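Local coordinates for protein GlcNAc Inducible Gene 2, GIG2 (Candida albicans, PDB 6AKZ) that binds an iron ion and is probably an oxygenase of the DUF1479 (Gig2-like) family, induced by N-acetylglucosamine, at residues 210-221 / 278-287. Numbering follows the deposited sequence.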
loop_
_atom_site.group_PDB
_atom_site.type_symbol
_atom_site.label_atom_id
_atom_site.label_comp_id
_atom_site.label_asym_id
_atom_site.label_seq_id
_atom_site.Cartn_x
_atom_site.Cartn_y
_atom_site.Cartn_z
ATOM N N TYR A 210 5.014 7.179 13.363
ATOM C CA TYR A 210 5.511 6.134 14.255
ATOM C C TYR A 210 6.012 6.678 15.626
ATOM O O TYR A 210 6.611 5.940 16.404
ATOM C CB TYR A 210 6.620 5.358 13.535
ATOM C CG TYR A 210 6.173 4.857 12.171
ATOM C CD1 TYR A 210 5.298 3.785 12.055
ATOM C CD2 TYR A 210 6.557 5.482 10.988
ATOM C CE1 TYR A 210 4.899 3.363 10.842
ATOM C CE2 TYR A 210 6.179 5.010 9.783
ATOM C CZ TYR A 210 5.322 3.969 9.721
ATOM O OH TYR A 210 4.881 3.574 8.518
ATOM N N LYS A 211 5.629 7.887 15.993
ATOM C CA LYS A 211 6.037 8.477 17.255
ATOM C C LYS A 211 5.828 7.576 18.480
ATOM O O LYS A 211 6.708 7.479 19.295
ATOM C CB LYS A 211 5.248 9.757 17.462
ATOM C CG LYS A 211 5.716 10.590 18.652
ATOM C CD LYS A 211 5.319 12.045 18.393
ATOM C CE LYS A 211 5.986 13.019 19.331
ATOM N NZ LYS A 211 5.311 12.907 20.661
ATOM N N SER A 212 4.672 6.925 18.593
ATOM C CA SER A 212 4.342 6.059 19.746
ATOM C C SER A 212 5.366 4.943 19.890
ATOM O O SER A 212 5.768 4.624 20.991
ATOM C CB SER A 212 2.949 5.442 19.600
ATOM O OG SER A 212 1.922 6.398 19.846
ATOM N N ILE A 213 5.858 4.433 18.767
ATOM C CA ILE A 213 6.881 3.405 18.809
ATOM C C ILE A 213 8.223 3.989 19.306
ATOM O O ILE A 213 8.890 3.396 20.141
ATOM C CB ILE A 213 7.015 2.781 17.436
ATOM C CG1 ILE A 213 5.685 2.106 17.027
ATOM C CG2 ILE A 213 8.230 1.871 17.353
ATOM C CD1 ILE A 213 5.721 1.612 15.594
ATOM N N PHE A 214 8.619 5.124 18.781
ATOM C CA PHE A 214 9.874 5.741 19.164
ATOM C C PHE A 214 9.886 6.289 20.586
ATOM O O PHE A 214 10.958 6.669 21.107
ATOM C CB PHE A 214 10.174 6.851 18.216
ATOM C CG PHE A 214 10.473 6.377 16.810
ATOM C CD1 PHE A 214 11.299 5.319 16.579
ATOM C CD2 PHE A 214 9.879 7.010 15.719
ATOM C CE1 PHE A 214 11.615 4.932 15.256
ATOM C CE2 PHE A 214 10.169 6.639 14.445
ATOM C CZ PHE A 214 11.040 5.611 14.182
ATOM N N GLU A 215 8.721 6.365 21.204
ATOM C CA GLU A 215 8.645 6.798 22.607
ATOM C C GLU A 215 8.547 5.670 23.616
ATOM O O GLU A 215 8.485 5.949 24.799
ATOM C CB GLU A 215 7.426 7.673 22.792
ATOM C CG GLU A 215 7.609 9.023 22.155
ATOM C CD GLU A 215 6.391 9.906 22.346
ATOM O OE1 GLU A 215 5.295 9.353 22.558
ATOM O OE2 GLU A 215 6.562 11.141 22.231
ATOM N N GLY A 216 8.478 4.423 23.147
ATOM C CA GLY A 216 8.425 3.272 23.982
ATOM C C GLY A 216 7.051 2.779 24.281
ATOM O O GLY A 216 6.878 2.008 25.186
ATOM N N ASP A 217 6.079 3.143 23.445
ATOM C CA ASP A 217 4.681 2.842 23.661
ATOM C C ASP A 217 4.091 2.276 22.315
ATOM O O ASP A 217 3.002 2.645 21.933
ATOM C CB ASP A 217 3.979 4.181 24.018
ATOM C CG ASP A 217 2.543 4.041 24.445
ATOM O OD1 ASP A 217 2.109 2.972 24.946
ATOM O OD2 ASP A 217 1.791 5.064 24.295
ATOM N N TRP A 218 4.825 1.356 21.676
ATOM C CA TRP A 218 4.310 0.631 20.505
ATOM C C TRP A 218 2.926 0.091 20.680
ATOM O O TRP A 218 2.134 0.051 19.721
ATOM C CB TRP A 218 5.284 -0.453 20.004
ATOM C CG TRP A 218 5.463 -1.607 20.884
ATOM C CD1 TRP A 218 6.551 -1.826 21.745
ATOM C CD2 TRP A 218 4.602 -2.728 21.037
ATOM N NE1 TRP A 218 6.379 -2.988 22.428
ATOM C CE2 TRP A 218 5.207 -3.589 22.005
ATOM C CE3 TRP A 218 3.383 -3.119 20.458
ATOM C CZ2 TRP A 218 4.644 -4.773 22.385
ATOM C CZ3 TRP A 218 2.839 -4.318 20.837
ATOM C CH2 TRP A 218 3.466 -5.160 21.772
ATOM N N GLU A 219 2.533 -0.277 21.901
ATOM C CA GLU A 219 1.250 -0.891 22.112
ATOM C C GLU A 219 0.122 0.021 21.740
ATOM O O GLU A 219 -0.980 -0.454 21.419
ATOM C CB GLU A 219 1.053 -1.302 23.586
ATOM C CG GLU A 219 1.869 -2.483 24.022
ATOM C CD GLU A 219 3.262 -2.110 24.580
ATOM O OE1 GLU A 219 3.772 -0.943 24.404
ATOM O OE2 GLU A 219 3.845 -3.056 25.175
ATOM N N ASN A 220 0.363 1.316 21.801
ATOM C CA ASN A 220 -0.662 2.268 21.446
ATOM C C ASN A 220 -0.553 2.855 20.016
ATOM O O ASN A 220 -1.256 3.843 19.706
ATOM C CB ASN A 220 -0.678 3.338 22.499
ATOM C CG ASN A 220 -1.300 2.804 23.758
ATOM O OD1 ASN A 220 -2.436 2.313 23.767
ATOM N ND2 ASN A 220 -0.564 2.835 24.786
ATOM N N TRP A 221 0.348 2.320 19.198
ATOM C CA TRP A 221 0.430 2.750 17.778
ATOM C C TRP A 221 -0.871 2.393 17.030
ATOM O O TRP A 221 -1.319 1.250 17.113
ATOM C CB TRP A 221 1.625 2.142 17.079
ATOM C CG TRP A 221 1.830 2.677 15.719
ATOM C CD1 TRP A 221 2.067 3.974 15.377
ATOM C CD2 TRP A 221 1.695 1.950 14.488
ATOM N NE1 TRP A 221 2.093 4.088 14.007
ATOM C CE2 TRP A 221 1.873 2.856 13.445
ATOM C CE3 TRP A 221 1.408 0.614 14.172
ATOM C CZ2 TRP A 221 1.858 2.463 12.099
ATOM C CZ3 TRP A 221 1.319 0.242 12.838
ATOM C CH2 TRP A 221 1.587 1.155 11.820
ATOM N N LEU A 278 -0.224 -6.288 12.044
ATOM C CA LEU A 278 0.209 -4.984 11.564
ATOM C C LEU A 278 1.055 -4.239 12.607
ATOM O O LEU A 278 2.151 -3.756 12.307
ATOM C CB LEU A 278 -1.035 -4.180 11.093
ATOM C CG LEU A 278 -0.830 -2.789 10.588
ATOM C CD1 LEU A 278 0.137 -2.772 9.421
ATOM C CD2 LEU A 278 -2.228 -2.276 10.117
ATOM N N LYS A 279 0.519 -4.113 13.822
ATOM C CA LYS A 279 1.170 -3.413 14.879
ATOM C C LYS A 279 2.467 -4.061 15.279
ATOM O O LYS A 279 3.472 -3.338 15.413
ATOM C CB LYS A 279 0.278 -3.267 16.111
ATOM C CG LYS A 279 0.782 -2.349 17.202
ATOM C CD LYS A 279 -0.085 -2.522 18.456
ATOM C CE LYS A 279 -1.409 -1.823 18.341
ATOM N NZ LYS A 279 -2.264 -2.179 19.495
ATOM N N LEU A 280 2.493 -5.355 15.527
ATOM C CA LEU A 280 3.757 -5.991 15.913
ATOM C C LEU A 280 4.797 -5.875 14.830
ATOM O O LEU A 280 6.004 -5.665 15.104
ATOM C CB LEU A 280 3.536 -7.455 16.299
ATOM C CG LEU A 280 2.756 -7.717 17.541
ATOM C CD1 LEU A 280 2.631 -9.185 17.820
ATOM C CD2 LEU A 280 3.323 -7.009 18.735
ATOM N N SER A 281 4.369 -6.053 13.577
ATOM C CA SER A 281 5.261 -5.869 12.458
ATOM C C SER A 281 5.994 -4.504 12.435
ATOM O O SER A 281 7.209 -4.440 12.290
ATOM C CB SER A 281 4.583 -6.126 11.127
ATOM O OG SER A 281 4.310 -7.514 10.878
ATOM N N MET A 282 5.238 -3.439 12.501
ATOM C CA MET A 282 5.824 -2.133 12.424
ATOM C C MET A 282 6.601 -1.710 13.691
ATOM O O MET A 282 7.537 -0.962 13.608
ATOM C CB MET A 282 4.800 -1.073 12.002
ATOM C CG MET A 282 4.282 -1.228 10.575
ATOM S SD MET A 282 5.579 -1.371 9.340
ATOM C CE MET A 282 6.509 0.143 9.522
ATOM N N ALA A 283 6.218 -2.212 14.834
ATOM C CA ALA A 283 6.982 -1.945 16.065
ATOM C C ALA A 283 8.347 -2.558 15.823
ATOM O O ALA A 283 9.347 -1.956 16.102
ATOM C CB ALA A 283 6.274 -2.539 17.262
ATOM N N TYR A 284 8.414 -3.751 15.284
ATOM C CA TYR A 284 9.680 -4.453 15.114
ATOM C C TYR A 284 10.539 -3.805 14.042
ATOM O O TYR A 284 11.730 -3.500 14.256
ATOM C CB TYR A 284 9.392 -5.898 14.709
ATOM C CG TYR A 284 10.633 -6.749 14.555
ATOM C CD1 TYR A 284 11.245 -7.395 15.649
ATOM C CD2 TYR A 284 11.197 -6.922 13.288
ATOM C CE1 TYR A 284 12.388 -8.190 15.452
ATOM C CE2 TYR A 284 12.325 -7.712 13.108
ATOM C CZ TYR A 284 12.894 -8.354 14.173
ATOM O OH TYR A 284 14.017 -9.138 13.918
ATOM N N ILE A 285 9.915 -3.474 12.930
ATOM C CA ILE A 285 10.602 -2.886 11.780
ATOM C C ILE A 285 11.167 -1.546 12.191
ATOM O O ILE A 285 12.352 -1.313 11.923
ATOM C CB ILE A 285 9.705 -2.770 10.547
ATOM C CG1 ILE A 285 9.502 -4.199 9.991
ATOM C CG2 ILE A 285 10.279 -1.929 9.424
ATOM C CD1 ILE A 285 8.310 -4.422 9.099
ATOM N N MET A 286 10.325 -0.681 12.752
ATOM C CA MET A 286 10.780 0.682 13.078
ATOM C C MET A 286 11.897 0.713 14.081
ATOM O O MET A 286 12.716 1.596 14.022
ATOM C CB MET A 286 9.652 1.599 13.523
ATOM C CG MET A 286 8.614 1.825 12.411
ATOM S SD MET A 286 9.215 2.242 10.733
ATOM C CE MET A 286 10.122 3.756 11.044
ATOM N N LEU A 287 11.847 -0.174 15.056
ATOM C CA LEU A 287 12.914 -0.268 16.039
ATOM C C LEU A 287 14.113 -1.099 15.653
ATOM O O LEU A 287 15.164 -1.000 16.315
ATOM C CB LEU A 287 12.365 -0.784 17.374
ATOM C CG LEU A 287 11.328 0.087 18.077
ATOM C CD1 LEU A 287 10.804 -0.537 19.338
ATOM C CD2 LEU A 287 11.865 1.439 18.417
#
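Ile213 enters the flank of helix 278-287 as a knob into a hole formed by Met282, Ala283, Met286 and Leu287, joining helix 211-214 and the 3-10 turn 218-220 to that helix in this cupin-clan protein, with the Met282 side chain about 13 Å from the bound iron. Its two branches divide the work: Ile213 CG2, anti to the backbone N, lies 3.6 Å from Leu287 CG, while CD1 reaches the backbone at Ala283 and also covers one face of the Trp221 indole, offset toward the rim. Beside this knob, Met286 curls across Tyr210 in a Met-aromatic contact. The Met286 chain bends at chi2 (-47°), which sets SD 4.1 Å from the centroid of the Tyr210 ring, almost on its normal, and a second bend at chi3 carries CE to Phe214 CZ (3.8 Å). Met282 bridges the two neighbouring aromatics, its CG meeting Trp221 CH2 and its CE Tyr210 CE1; the Tyr210 hydroxyl is hydrogen-bonded to Asp352 OD2. Trp218 lays CB against Ala283 CB (3.6 Å), and its CZ3 comes within 3.4 Å of Leu280 CD2; Leu42 of helix 32-56 touches all three residues. Packing gives way to polar contacts toward the partly exposed margin, where Glu219 turns to Arg41 in a salt bridge. There the aliphatic part of Lys279 passes the edge of the Trp218 indole, and its NZ donates to Glu219 O at 2.9 Å, tilted 32° from the carbonyl plane.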